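Local atomic coordinates of predicted zincin-like metalloprotease (Acidothermus cellulolyticus 11B, PDB entry 3E11), a protein that is a predicted zincin-like metalloprotease of unconfirmed function that can bind calcium and probably carries a metal site of the matrix metalloprotease type. Residues D11-E16 with S84-E89. Numbering follows the deposited sequence. Where two conformers were deposited one is given.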
loop_
_atom_site.group_PDB
_atom_site.type_symbol
_atom_site.label_atom_id
_atom_site.label_comp_id
_atom_site.label_asym_id
_atom_site.label_seq_id
_atom_site.Cartn_x
_atom_site.Cartn_y
_atom_site.Cartn_z
ATOM N N ASP A 11 -7.643 -3.870 8.261
ATOM C CA ASP A 11 -8.297 -2.927 7.343
ATOM C C ASP A 11 -8.402 -1.501 7.897
ATOM O O ASP A 11 -8.143 -0.532 7.187
ATOM C CB ASP A 11 -9.671 -3.437 6.907
ATOM C CG ASP A 11 -9.581 -4.683 6.070
ATOM O OD1 ASP A 11 -8.514 -4.887 5.474
ATOM O OD2 ASP A 11 -10.569 -5.459 6.039
ATOM N N GLU A 12 -8.709 -1.392 9.170
ATOM C CA GLU A 12 -8.766 -0.113 9.857
ATOM C C GLU A 12 -7.416 0.562 9.954
ATOM O O GLU A 12 -7.311 1.772 9.780
ATOM C CB GLU A 12 -9.340 -0.334 11.259
ATOM C CG GLU A 12 -10.789 -0.852 11.240
ATOM C CD GLU A 12 -11.362 -1.209 12.608
ATOM O OE1 GLU A 12 -10.646 -1.122 13.621
ATOM O OE2 GLU A 12 -12.559 -1.580 12.673
ATOM N N LEU A 13 -6.387 -0.224 10.249
ATOM C CA LEU A 13 -5.000 0.260 10.230
ATOM C C LEU A 13 -4.568 0.720 8.816
ATOM O O LEU A 13 -3.879 1.718 8.670
ATOM C CB LEU A 13 -4.070 -0.816 10.796
ATOM C CG LEU A 13 -4.422 -1.200 12.263
ATOM C CD1 LEU A 13 -3.387 -2.158 12.839
ATOM C CD2 LEU A 13 -4.598 0.005 13.159
ATOM N N VAL A 14 -4.976 -0.003 7.783
ATOM C CA VAL A 14 -4.741 0.454 6.417
ATOM C C VAL A 14 -5.388 1.825 6.130
ATOM O O VAL A 14 -4.750 2.709 5.501
ATOM C CB VAL A 14 -5.173 -0.595 5.382
ATOM C CG1 VAL A 14 -4.996 -0.059 3.988
ATOM C CG2 VAL A 14 -4.367 -1.883 5.593
ATOM N N ALA A 15 -6.631 2.007 6.580
ATOM C CA ALA A 15 -7.327 3.264 6.388
ATOM C C ALA A 15 -6.548 4.387 7.078
ATOM O O ALA A 15 -6.360 5.442 6.483
ATOM C CB ALA A 15 -8.749 3.209 6.876
ATOM N N GLU A 16 -6.074 4.137 8.298
ATOM C CA GLU A 16 -5.296 5.139 9.047
ATOM C C GLU A 16 -3.978 5.439 8.341
ATOM O O GLU A 16 -3.533 6.582 8.321
ATOM C CB GLU A 16 -5.016 4.681 10.475
ATOM C CG GLU A 16 -4.216 5.700 11.312
ATOM C CD GLU A 16 -4.985 6.969 11.607
ATOM O OE1 GLU A 16 -6.229 6.940 11.512
ATOM O OE2 GLU A 16 -4.355 7.998 11.945
ATOM N N SER A 84 0.504 0.911 15.949
ATOM C CA SER A 84 1.104 2.121 15.377
ATOM C C SER A 84 2.263 1.780 14.441
ATOM O O SER A 84 2.378 2.390 13.363
ATOM C CB SER A 84 1.557 3.084 16.454
ATOM O OG SER A 84 0.467 3.461 17.283
ATOM N N GLU A 85 3.097 0.803 14.821
ATOM C CA GLU A 85 4.190 0.358 13.932
ATOM C C GLU A 85 3.612 -0.217 12.653
ATOM O O GLU A 85 4.141 0.018 11.569
ATOM C CB GLU A 85 5.127 -0.638 14.605
ATOM C CG GLU A 85 5.970 0.009 15.687
ATOM C CD GLU A 85 7.020 -0.906 16.297
ATOM O OE1 GLU A 85 7.105 -2.096 15.963
ATOM O OE2 GLU A 85 7.782 -0.395 17.135
ATOM N N VAL A 86 2.516 -0.955 12.771
ATOM C CA VAL A 86 1.827 -1.516 11.593
ATOM C C VAL A 86 1.350 -0.382 10.665
ATOM O O VAL A 86 1.586 -0.421 9.451
ATOM C CB VAL A 86 0.619 -2.440 11.947
ATOM C CG1 VAL A 86 -0.140 -2.836 10.686
ATOM C CG2 VAL A 86 1.093 -3.686 12.628
ATOM N N ILE A 87 0.684 0.610 11.231
ATOM C CA ILE A 87 0.222 1.775 10.461
ATOM C C ILE A 87 1.381 2.395 9.685
ATOM O O ILE A 87 1.280 2.641 8.451
ATOM C CB ILE A 87 -0.452 2.849 11.375
ATOM C CG1 ILE A 87 -1.811 2.334 11.906
ATOM C CG2 ILE A 87 -0.682 4.119 10.591
ATOM C CD1 ILE A 87 -2.350 3.069 13.122
ATOM N N ASP A 88 2.478 2.638 10.402
ATOM C CA ASP A 88 3.677 3.254 9.818
ATOM C C ASP A 88 4.260 2.420 8.688
ATOM O O ASP A 88 4.621 2.942 7.631
ATOM C CB ASP A 88 4.741 3.469 10.878
ATOM C CG ASP A 88 4.401 4.596 11.791
ATOM O OD1 ASP A 88 3.486 5.348 11.463
ATOM O OD2 ASP A 88 5.022 4.729 12.857
ATOM N N GLU A 89 4.340 1.125 8.932
ATOM C CA GLU A 89 4.883 0.208 7.976
ATOM C C GLU A 89 4.004 0.103 6.742
ATOM O O GLU A 89 4.503 0.048 5.620
ATOM C CB GLU A 89 5.091 -1.157 8.619
ATOM C CG GLU A 89 6.110 -2.013 7.907
ATOM C CD GLU A 89 7.480 -1.348 7.835
ATOM O OE1 GLU A 89 7.906 -0.720 8.808
ATOM O OE2 GLU A 89 8.112 -1.432 6.790
#
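Ile-87 meets both Leu-13 and Glu-16, one turn apart on the facing helix. Ile-87 CD1 lies 3.8 Å from Leu-13 CD2. In the Glu-16 conformer given, one of two, Ile-87 CD1 is also 3.7 Å from Glu-16 CG, and Ile-87 CG2 touches the same methylene. CG1 of Ile-87 lies beside the backbone N, and the extended chi2 (162°) then sends CD1 toward helix 7-19. Leu-13 forks between two partners: while CD2 rests on Ile-87, Leu-13 CD1 approaches Val-86 CG1 at 4.0 Å, and the Leu-13 side chain crosses those of Val-86 and Ile-87 at about a right angle. In that conformer Glu-16 offers its aliphatic part: with CG anti to the backbone N (chi1 -179°) and the chain bent at chi2, the carboxylate turns away, its place not firmly fixed. Cutting Ile-87 back to an alanine is likely to leave Leu-13 CD2 and the Glu-16 methylene without the methyl they share and open a gap there. The axes of the two short segments pass 8.6 Å apart at a crossing angle of -56°. Val-86 also packs on Ile-76 of helix 73-78, and Val-14 turns to strand 32-37. The contact joins the N-terminal helix, near calcium-binding Asp-19 (no calcium bound here), to the start of helix 83-101, which farther along bears an HExxH pattern consistent with a zincin, without metal here. With no polar bond between the segments, their direct fit rests on apolar shape, while Arg-91 NH2 on Glu-16 O adds a polar link between the helices.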